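Local structure of FrnE protein (Deinococcus radiodurans, 5CO3) at residues V14-D19 against V47-F52; P23-G28 against G190-V195; S51-P56 against Q174-D179. The protein probably acts as a disulfide oxidoreductase, exchanging thiols and disulfides through a thioredoxin-type pair of cysteines in a DsbA-like fold. All blocks are in the same frame, centred on the assembly; numbering follows the deposited sequence.

In the fold
From the N terminus, strand 12-18 leads into helix 23-38 and then strand 45-51, and interaction 1 closes this beta-alpha-beta unit by pairing 14-19 with 47-52. Interaction 2 starts on the helix in between, at 23-28, and reaches 190-195, so interactions 1 and 2 cross along the chain. It brings the cysteine-bearing helix start against the turn leading into strand 193-196, the other sheet neighbour of strand 12-18. Interaction 3 starts where interaction 1 ends, sharing S51 and F52, and holds the loop after strand 45-51 to helix 173-186; its two segments both fall between those of interaction 2.

Interaction 1: residues V14-D19 against V47-F52; sequences VDIWSD and VVWHSF
D15 and H50 are joined across two neighbouring parallel strands by a hydrogen bond from H50 NE2 to D15 OD1, 2.6 Å long and 163° at the hydrogen. The oxygen lies near the imidazole plane, while the donor meets it on its anti side, 27° out of the carboxylate plane. H50 ND1 is bonded to D179 of helix 173-186, and D15 OD2 pairs with R13, so both groups are fixed at two ends.

Backbone bonds set the register: V48 N to V14 O, I16 N to V48 O (2.9 Å), H50 N to I16 O and S18 N to H50 O. Beyond them F52 N makes only a weak bond to S18 O.

On the same face as D15 and H50, the W17 indole stacks on the imidazole, its six-membered ring centred 4.2 Å from the H50 ring with planes 17° apart. In both, CG stands anti to the carbonyl carbon, setting the rings alongside. H50 CB sits over the five-membered ring, 3.3 Å from its centroid, in a CH-pi contact, and W17 NE1 bonds to D179 O. An alanine in place of W17 would probably open a gap over H50 and leave D179 O without this donor.

The opposite face, with V14, I16, V47 and W49, meets mainly through carbon: I16 CD1 lies over the W49 six-membered ring, 4.2 Å from its centroid, and I16 CG2 touches W49 CZ3 at 3.6 Å. W49 NE1 bonds to D126.

With D15 on one nitrogen and D179 on the other, the imidazole is probably biased toward its protonated form.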
loop_
_atom_site.group_PDB
_atom_site.type_symbol
_atom_site.label_atom_id
_atom_site.label_comp_id
_atom_site.label_asym_id
_atom_site.label_seq_id
_atom_site.Cartn_x
_atom_site.Cartn_y
_atom_site.Cartn_z
ATOM N N VAL A 14 7.280 6.063 -7.563
ATOM C CA VAL A 14 6.078 6.244 -6.768
ATOM C C VAL A 14 6.238 5.470 -5.481
ATOM O O VAL A 14 6.342 4.244 -5.504
ATOM C CB VAL A 14 4.817 5.770 -7.501
ATOM C CG1 VAL A 14 3.589 5.961 -6.631
ATOM C CG2 VAL A 14 4.664 6.529 -8.830
ATOM N N ASP A 15 6.273 6.192 -4.366
ATOM C CA ASP A 15 6.313 5.576 -3.041
ATOM C C ASP A 15 4.932 5.545 -2.424
ATOM O O ASP A 15 4.271 6.579 -2.325
ATOM C CB ASP A 15 7.278 6.341 -2.137
ATOM C CG ASP A 15 8.688 6.253 -2.620
ATOM O OD1 ASP A 15 9.301 5.190 -2.404
ATOM O OD2 ASP A 15 9.175 7.224 -3.250
ATOM N N ILE A 16 4.482 4.365 -2.009
ATOM C CA ILE A 16 3.142 4.253 -1.456
ATOM C C ILE A 16 3.172 3.661 -0.059
ATOM O O ILE A 16 3.635 2.534 0.147
ATOM C CB ILE A 16 2.222 3.397 -2.342
ATOM C CG1 ILE A 16 2.347 3.821 -3.810
ATOM C CG2 ILE A 16 0.776 3.523 -1.875
ATOM C CD1 ILE A 16 1.529 2.973 -4.750
ATOM N N TRP A 17 2.675 4.431 0.900
ATOM C CA TRP A 17 2.496 3.916 2.256
ATOM C C TRP A 17 1.098 3.334 2.390
ATOM O O TRP A 17 0.114 3.917 1.936
ATOM C CB TRP A 17 2.739 5.012 3.291
ATOM C CG TRP A 17 4.192 5.158 3.661
ATOM C CD1 TRP A 17 4.830 4.575 4.718
ATOM C CD2 TRP A 17 5.182 5.925 2.969
ATOM N NE1 TRP A 17 6.156 4.936 4.732
ATOM C CE2 TRP A 17 6.398 5.769 3.669
ATOM C CE3 TRP A 17 5.159 6.734 1.829
ATOM C CZ2 TRP A 17 7.579 6.386 3.262
ATOM C CZ3 TRP A 17 6.335 7.355 1.429
ATOM C CH2 TRP A 17 7.527 7.174 2.145
ATOM N N SER A 18 1.011 2.166 3.018
ATOM C CA SER A 18 -0.231 1.428 3.011
ATOM C C SER A 18 -0.244 0.459 4.190
ATOM O O SER A 18 0.817 0.017 4.624
ATOM C CB SER A 18 -0.379 0.677 1.696
ATOM O OG SER A 18 -1.561 -0.081 1.677
ATOM N N ASP A 19 -1.436 0.162 4.699
ATOM C CA ASP A 19 -1.612 -0.925 5.658
ATOM C C ASP A 19 -2.539 -1.974 5.076
ATOM O O ASP A 19 -3.528 -1.666 4.411
ATOM C CB ASP A 19 -2.177 -0.426 6.997
ATOM C CG ASP A 19 -1.976 -1.436 8.138
ATOM O OD1 ASP A 19 -1.337 -2.495 7.923
ATOM O OD2 ASP A 19 -2.440 -1.153 9.255
ATOM N N VAL A 47 7.237 1.487 -8.716
ATOM C CA VAL A 47 6.376 1.509 -7.536
ATOM C C VAL A 47 7.080 0.823 -6.370
ATOM O O VAL A 47 7.535 -0.313 -6.494
ATOM C CB VAL A 47 5.012 0.832 -7.812
ATOM C CG1 VAL A 47 4.123 0.867 -6.569
ATOM C CG2 VAL A 47 4.319 1.500 -8.986
ATOM N N VAL A 48 7.189 1.536 -5.253
ATOM C CA VAL A 48 7.787 1.000 -4.033
ATOM C C VAL A 48 6.770 1.070 -2.900
ATOM O O VAL A 48 6.340 2.159 -2.518
ATOM C CB VAL A 48 9.061 1.777 -3.628
ATOM C CG1 VAL A 48 9.591 1.294 -2.267
ATOM C CG2 VAL A 48 10.124 1.644 -4.700
ATOM N N TRP A 49 6.371 -0.085 -2.369
ATOM C CA TRP A 49 5.446 -0.086 -1.247
ATOM C C TRP A 49 6.227 0.147 0.043
ATOM O O TRP A 49 7.376 -0.290 0.184
ATOM C CB TRP A 49 4.636 -1.398 -1.189
ATOM C CG TRP A 49 3.679 -1.534 -2.356
ATOM C CD1 TRP A 49 3.933 -2.129 -3.561
ATOM C CD2 TRP A 49 2.333 -1.027 -2.435
ATOM N NE1 TRP A 49 2.824 -2.033 -4.383
ATOM C CE2 TRP A 49 1.830 -1.362 -3.714
ATOM C CE3 TRP A 49 1.500 -0.336 -1.544
ATOM C CZ2 TRP A 49 0.534 -1.015 -4.132
ATOM C CZ3 TRP A 49 0.216 0.005 -1.955
ATOM C CH2 TRP A 49 -0.253 -0.333 -3.239
ATOM N N HIS A 50 5.607 0.880 0.960
ATOM C CA HIS A 50 6.185 1.142 2.269
ATOM C C HIS A 50 5.198 0.737 3.342
ATOM O O HIS A 50 3.983 0.873 3.167
ATOM C CB HIS A 50 6.554 2.615 2.434
ATOM C CG HIS A 50 7.615 3.082 1.488
ATOM N ND1 HIS A 50 8.952 3.097 1.816
ATOM C CD2 HIS A 50 7.531 3.544 0.218
ATOM C CE1 HIS A 50 9.649 3.552 0.788
ATOM N NE2 HIS A 50 8.810 3.828 -0.195
ATOM N N SER A 51 5.734 0.233 4.445
ATOM C CA SER A 51 4.921 -0.259 5.550
ATOM C C SER A 51 4.294 0.868 6.347
ATOM O O SER A 51 4.934 1.878 6.642
ATOM C CB SER A 51 5.761 -1.134 6.479
ATOM O OG SER A 51 6.449 -2.132 5.755
ATOM N N PHE A 52 3.031 0.671 6.702
ATOM C CA PHE A 52 2.323 1.572 7.590
ATOM C C PHE A 52 1.388 0.708 8.421
ATOM O O PHE A 52 0.737 -0.193 7.884
ATOM C CB PHE A 52 1.547 2.627 6.809
ATOM C CG PHE A 52 1.002 3.742 7.658
ATOM C CD1 PHE A 52 -0.178 3.579 8.366
ATOM C CD2 PHE A 52 1.653 4.966 7.723
ATOM C CE1 PHE A 52 -0.688 4.604 9.132
ATOM C CE2 PHE A 52 1.145 5.996 8.487
ATOM C CZ PHE A 52 -0.027 5.809 9.199
#

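Interaction 2: residues P23-G28 against G190-V195; sequences PWCYIG and GVPFFV
W24, C25 and G28 meet V191, P192 and F194 in a buried apolar contact between the start of helix 23-38 and the turn entering strand 193-196. In thioredoxin-like folds this is where a CxxC motif at a helix start faces a cis-proline; here C22 and C25 fit the motif, and the peptide bond between V191 and P192 is cis. A C22-C25 disulfide is known for this protein but is absent from this structure, which comes from crystals grown with dithiothreitol.

The evidence centres on the C25 sulfur. Its chi1 of -75° places SG anti to the carbonyl carbon, and from there it reaches both residues of the cis bond: SG lies 3.5 Å from P192 N and 3.6 Å from V191 CB. The proline ring packs beside it, with P192 CD 3.8 Å from the same sulfur.

P192 also leans on the helix backbone. Its CD is 3.7 Å from W24 O and 4.0 Å from W24 CB, so the ring touches the carbonyl that accepts the G28 N hydrogen bond within the helix. At G28 the lack of a side chain matters, because a beta carbon there would run into P192 CG; as built, G28 CA is 4.4 Å from that atom.

Around the contact, C25 touches S18 at the end of strand 12-18, and F194 packs on I16 of the same strand. At the far end of the contact G28 O lies near the plane of the F194 ring, at its edge, 3.8 Å from CZ.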
loop_
_atom_site.group_PDB
_atom_site.type_symbol
_atom_site.label_atom_id
_atom_site.label_comp_id
_atom_site.label_asym_id
_atom_site.label_seq_id
_atom_site.Cartn_x
_atom_site.Cartn_y
_atom_site.Cartn_z
ATOM N N PRO A 23 -9.097 -0.873 4.261
ATOM C CA PRO A 23 -9.846 -1.184 3.035
ATOM C C PRO A 23 -9.618 -0.126 1.961
ATOM O O PRO A 23 -9.707 -0.468 0.777
ATOM C CB PRO A 23 -11.305 -1.202 3.500
ATOM C CG PRO A 23 -11.203 -1.499 4.999
ATOM C CD PRO A 23 -9.978 -0.749 5.439
ATOM N N TRP A 24 -9.294 1.104 2.353
ATOM C CA TRP A 24 -9.088 2.162 1.366
ATOM C C TRP A 24 -7.777 1.938 0.625
ATOM O O TRP A 24 -7.613 2.390 -0.504
ATOM C CB TRP A 24 -9.131 3.544 2.013
ATOM C CG TRP A 24 -10.530 3.948 2.343
ATOM C CD1 TRP A 24 -11.095 4.013 3.583
ATOM C CD2 TRP A 24 -11.560 4.310 1.413
ATOM N NE1 TRP A 24 -12.408 4.396 3.485
ATOM C CE2 TRP A 24 -12.719 4.595 2.164
ATOM C CE3 TRP A 24 -11.612 4.432 0.017
ATOM C CZ2 TRP A 24 -13.918 4.990 1.570
ATOM C CZ3 TRP A 24 -12.806 4.828 -0.572
ATOM C CH2 TRP A 24 -13.941 5.102 0.203
ATOM N N CYS A 25 -6.856 1.199 1.238
ATOM C CA CYS A 25 -5.594 0.923 0.563
ATOM C C CYS A 25 -5.770 -0.027 -0.616
ATOM O O CYS A 25 -5.073 0.096 -1.621
ATOM C CB CYS A 25 -4.571 0.369 1.561
ATOM S SG CYS A 25 -3.916 1.637 2.650
ATOM N N TYR A 26 -6.675 -0.995 -0.494
ATOM C CA TYR A 26 -6.923 -1.903 -1.602
ATOM C C TYR A 26 -7.623 -1.125 -2.725
ATOM O O TYR A 26 -7.234 -1.212 -3.891
ATOM C CB TYR A 26 -7.761 -3.092 -1.144
ATOM C CG TYR A 26 -7.537 -4.372 -1.900
ATOM C CD1 TYR A 26 -6.764 -4.417 -3.069
ATOM C CD2 TYR A 26 -8.088 -5.562 -1.431
ATOM C CE1 TYR A 26 -6.576 -5.612 -3.756
ATOM C CE2 TYR A 26 -7.903 -6.746 -2.104
ATOM C CZ TYR A 26 -7.158 -6.776 -3.251
ATOM O OH TYR A 26 -6.987 -7.968 -3.908
ATOM N N ILE A 27 -8.643 -0.354 -2.351
ATOM C CA ILE A 27 -9.320 0.543 -3.292
ATOM C C ILE A 27 -8.315 1.466 -3.990
ATOM O O ILE A 27 -8.350 1.623 -5.219
ATOM C CB ILE A 27 -10.398 1.376 -2.582
ATOM C CG1 ILE A 27 -11.594 0.474 -2.260
ATOM C CG2 ILE A 27 -10.832 2.594 -3.447
ATOM C CD1 ILE A 27 -12.514 0.990 -1.139
ATOM N N GLY A 28 -7.404 2.045 -3.208
ATOM C CA GLY A 28 -6.402 2.948 -3.753
ATOM C C GLY A 28 -5.415 2.263 -4.676
ATOM O O GLY A 28 -4.919 2.859 -5.644
ATOM N N GLY A 190 -2.358 9.006 7.623
ATOM C CA GLY A 190 -3.416 8.180 7.080
ATOM C C GLY A 190 -2.999 7.534 5.774
ATOM O O GLY A 190 -2.120 8.046 5.075
ATOM N N VAL A 191 -3.632 6.411 5.445
ATOM C CA VAL A 191 -3.262 5.639 4.263
ATOM C C VAL A 191 -4.477 5.315 3.402
ATOM O O VAL A 191 -5.595 5.244 3.898
ATOM C CB VAL A 191 -2.530 4.334 4.664
ATOM C CG1 VAL A 191 -1.118 4.654 5.130
ATOM C CG2 VAL A 191 -3.309 3.572 5.740
ATOM N N PRO A 192 -4.274 5.098 2.095
ATOM C CA PRO A 192 -2.998 5.106 1.380
ATOM C C PRO A 192 -2.447 6.512 1.204
ATOM O O PRO A 192 -3.203 7.485 1.176
ATOM C CB PRO A 192 -3.360 4.487 0.033
ATOM C CG PRO A 192 -4.777 4.852 -0.171
ATOM C CD PRO A 192 -5.399 4.804 1.198
ATOM N N PHE A 193 -1.131 6.613 1.112
ATOM C CA PHE A 193 -0.497 7.888 0.836
ATOM C C PHE A 193 0.512 7.702 -0.286
ATOM O O PHE A 193 1.404 6.864 -0.191
ATOM C CB PHE A 193 0.178 8.454 2.092
ATOM C CG PHE A 193 0.521 9.912 1.985
ATOM C CD1 PHE A 193 1.663 10.317 1.327
ATOM C CD2 PHE A 193 -0.311 10.875 2.535
ATOM C CE1 PHE A 193 1.983 11.665 1.221
ATOM C CE2 PHE A 193 -0.002 12.218 2.434
ATOM C CZ PHE A 193 1.147 12.614 1.780
ATOM N N PHE A 194 0.366 8.501 -1.344
ATOM C CA PHE A 194 1.247 8.422 -2.503
ATOM C C PHE A 194 2.283 9.537 -2.527
ATOM O O PHE A 194 1.972 10.703 -2.271
ATOM C CB PHE A 194 0.440 8.490 -3.802
ATOM C CG PHE A 194 -0.612 7.437 -3.932
ATOM C CD1 PHE A 194 -1.843 7.582 -3.307
ATOM C CD2 PHE A 194 -0.387 6.309 -4.701
ATOM C CE1 PHE A 194 -2.822 6.627 -3.441
ATOM C CE2 PHE A 194 -1.362 5.350 -4.844
ATOM C CZ PHE A 194 -2.592 5.507 -4.212
ATOM N N VAL A 195 3.523 9.177 -2.838
ATOM C CA VAL A 195 4.561 10.165 -3.078
ATOM C C VAL A 195 5.108 9.922 -4.477
ATOM O O VAL A 195 5.551 8.815 -4.796
ATOM C CB VAL A 195 5.688 10.094 -2.037
ATOM C CG1 VAL A 195 6.788 11.077 -2.393
ATOM C CG2 VAL A 195 5.139 10.383 -0.654
#

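Interaction 3: residues S51-P56 against Q174-D179; sequences SFELDP and QAVRYD
D179 OD2 accepts the backbone N-H of S51 at 2.9 Å, in a bond that is nearly straight at the hydrogen but arrives from above the carboxylate plane, 58° out of it. H117 NE2 makes a further, weak bond to the same oxygen, and OD1 of D179 is taken by H50, so both carboxylate oxygens have partners. H117 also bonds S51 OG, as does a glycerol probably carried over from the crystallisation liquor.

The S51 side chain rests on V176 one helical turn earlier, with S51 CB 3.7 Å from V176 CG1. These contacts attach the end of strand 45-51 and the loop after it to helix 173-186, a helix of the DsbA-like thioredoxin domain whose C-terminal end leads toward strand 193-196.

Farther along the loop, E53 and R177 form a salt bridge: E53 OE2 lies 2.8 Å from R177 NH1, near the guanidinium plane, and the two flat groups are turned only 9° apart. As a hydrogen bond it is weak, with 127° at the hydrogen. R177 reaches it by a bend at chi2, its base pointing away from the loop; the same NH1 also pairs with E180, and F110 makes a cation-pi contact with R177. A water completes the link, donating to E53 OE1 and P56 O (2.7 Å each) and accepting from R177 NH2 at 2.9 Å.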
loop_
_atom_site.group_PDB
_atom_site.type_symbol
_atom_site.label_atom_id
_atom_site.label_comp_id
_atom_site.label_asym_id
_atom_site.label_seq_id
_atom_site.Cartn_x
_atom_site.Cartn_y
_atom_site.Cartn_z
ATOM N N SER A 51 5.734 0.233 4.445
ATOM C CA SER A 51 4.921 -0.259 5.550
ATOM C C SER A 51 4.294 0.868 6.347
ATOM O O SER A 51 4.934 1.878 6.642
ATOM C CB SER A 51 5.761 -1.134 6.479
ATOM O OG SER A 51 6.449 -2.132 5.755
ATOM N N PHE A 52 3.031 0.671 6.702
ATOM C CA PHE A 52 2.323 1.572 7.590
ATOM C C PHE A 52 1.388 0.708 8.421
ATOM O O PHE A 52 0.737 -0.193 7.884
ATOM C CB PHE A 52 1.547 2.627 6.809
ATOM C CG PHE A 52 1.002 3.742 7.658
ATOM C CD1 PHE A 52 -0.178 3.579 8.366
ATOM C CD2 PHE A 52 1.653 4.966 7.723
ATOM C CE1 PHE A 52 -0.688 4.604 9.132
ATOM C CE2 PHE A 52 1.145 5.996 8.487
ATOM C CZ PHE A 52 -0.027 5.809 9.199
ATOM N N GLU A 53 1.361 0.957 9.726
ATOM C CA GLU A 53 0.449 0.261 10.620
ATOM C C GLU A 53 -0.520 1.249 11.233
ATOM O O GLU A 53 -0.102 2.178 11.924
ATOM C CB GLU A 53 1.217 -0.476 11.724
ATOM C CG GLU A 53 1.694 -1.860 11.315
ATOM C CD GLU A 53 2.533 -2.534 12.391
ATOM O OE1 GLU A 53 1.979 -3.271 13.240
ATOM O OE2 GLU A 53 3.763 -2.316 12.391
ATOM N N LEU A 54 -1.811 1.052 10.971
ATOM C CA LEU A 54 -2.840 1.863 11.610
ATOM C C LEU A 54 -2.699 1.806 13.120
ATOM O O LEU A 54 -2.877 2.805 13.803
ATOM C CB LEU A 54 -4.233 1.393 11.215
ATOM C CG LEU A 54 -4.568 1.456 9.729
ATOM C CD1 LEU A 54 -5.970 0.918 9.513
ATOM C CD2 LEU A 54 -4.426 2.886 9.225
ATOM N N ASP A 55 -2.376 0.625 13.634
ATOM C CA ASP A 55 -2.249 0.425 15.072
ATOM C C ASP A 55 -1.116 -0.548 15.378
ATOM O O ASP A 55 -1.339 -1.753 15.498
ATOM C CB ASP A 55 -3.569 -0.089 15.654
ATOM C CG ASP A 55 -3.539 -0.226 17.176
ATOM O OD1 ASP A 55 -2.595 0.270 17.840
ATOM O OD2 ASP A 55 -4.493 -0.830 17.706
ATOM N N PRO A 56 0.107 -0.019 15.500
ATOM C CA PRO A 56 1.307 -0.820 15.760
ATOM C C PRO A 56 1.209 -1.581 17.083
ATOM O O PRO A 56 1.822 -2.630 17.237
ATOM C CB PRO A 56 2.429 0.227 15.818
ATOM C CG PRO A 56 1.864 1.457 15.186
ATOM C CD PRO A 56 0.399 1.423 15.467
ATOM N N GLN A 174 13.045 -4.525 11.413
ATOM C CA GLN A 174 13.589 -3.173 11.467
ATOM C C GLN A 174 13.246 -2.369 10.213
ATOM O O GLN A 174 12.937 -1.176 10.295
ATOM C CB GLN A 174 15.104 -3.200 11.668
ATOM C CG GLN A 174 15.615 -1.912 12.282
ATOM C CD GLN A 174 14.840 -1.540 13.543
ATOM O OE1 GLN A 174 14.606 -2.381 14.414
ATOM N NE2 GLN A 174 14.426 -0.283 13.634
ATOM N N ALA A 175 13.300 -3.020 9.059
ATOM C CA ALA A 175 12.954 -2.351 7.809
ATOM C C ALA A 175 11.518 -1.818 7.867
ATOM O O ALA A 175 11.223 -0.749 7.341
ATOM C CB ALA A 175 13.136 -3.294 6.627
ATOM N N VAL A 176 10.633 -2.554 8.529
ATOM C CA VAL A 176 9.234 -2.138 8.631
ATOM C C VAL A 176 9.120 -0.906 9.536
ATOM O O VAL A 176 8.423 0.053 9.208
ATOM C CB VAL A 176 8.331 -3.295 9.162
ATOM C CG1 VAL A 176 6.947 -2.783 9.573
ATOM C CG2 VAL A 176 8.205 -4.392 8.105
ATOM N N ARG A 177 9.820 -0.935 10.669
ATOM C CA ARG A 177 9.792 0.181 11.609
ATOM C C ARG A 177 10.373 1.448 10.983
ATOM O O ARG A 177 9.913 2.556 11.267
ATOM C CB ARG A 177 10.552 -0.174 12.893
ATOM C CG ARG A 177 9.875 -1.257 13.713
ATOM C CD ARG A 177 8.544 -0.784 14.269
ATOM N NE ARG A 177 7.949 -1.802 15.129
ATOM C CZ ARG A 177 6.685 -2.212 15.058
ATOM N NH1 ARG A 177 5.853 -1.688 14.164
ATOM N NH2 ARG A 177 6.254 -3.148 15.890
ATOM N N TYR A 178 11.371 1.283 10.118
ATOM C CA TYR A 178 11.987 2.429 9.461
ATOM C C TYR A 178 11.007 3.063 8.485
ATOM O O TYR A 178 10.919 4.287 8.386
ATOM C CB TYR A 178 13.278 2.021 8.748
ATOM C CG TYR A 178 14.454 1.856 9.693
ATOM C CD1 TYR A 178 14.341 2.190 11.040
ATOM C CD2 TYR A 178 15.678 1.381 9.238
ATOM C CE1 TYR A 178 15.410 2.049 11.903
ATOM C CE2 TYR A 178 16.756 1.236 10.100
ATOM C CZ TYR A 178 16.612 1.570 11.432
ATOM O OH TYR A 178 17.674 1.426 12.297
ATOM N N ASP A 179 10.269 2.217 7.775
ATOM C CA ASP A 179 9.191 2.664 6.890
ATOM C C ASP A 179 8.166 3.519 7.620
ATOM O O ASP A 179 7.749 4.572 7.139
ATOM C CB ASP A 179 8.479 1.462 6.271
ATOM C CG ASP A 179 8.965 1.144 4.885
ATOM O OD1 ASP A 179 9.655 1.998 4.282
ATOM O OD2 ASP A 179 8.636 0.046 4.388
HETATM O O HOH W 1 3.491 -3.812 15.440
#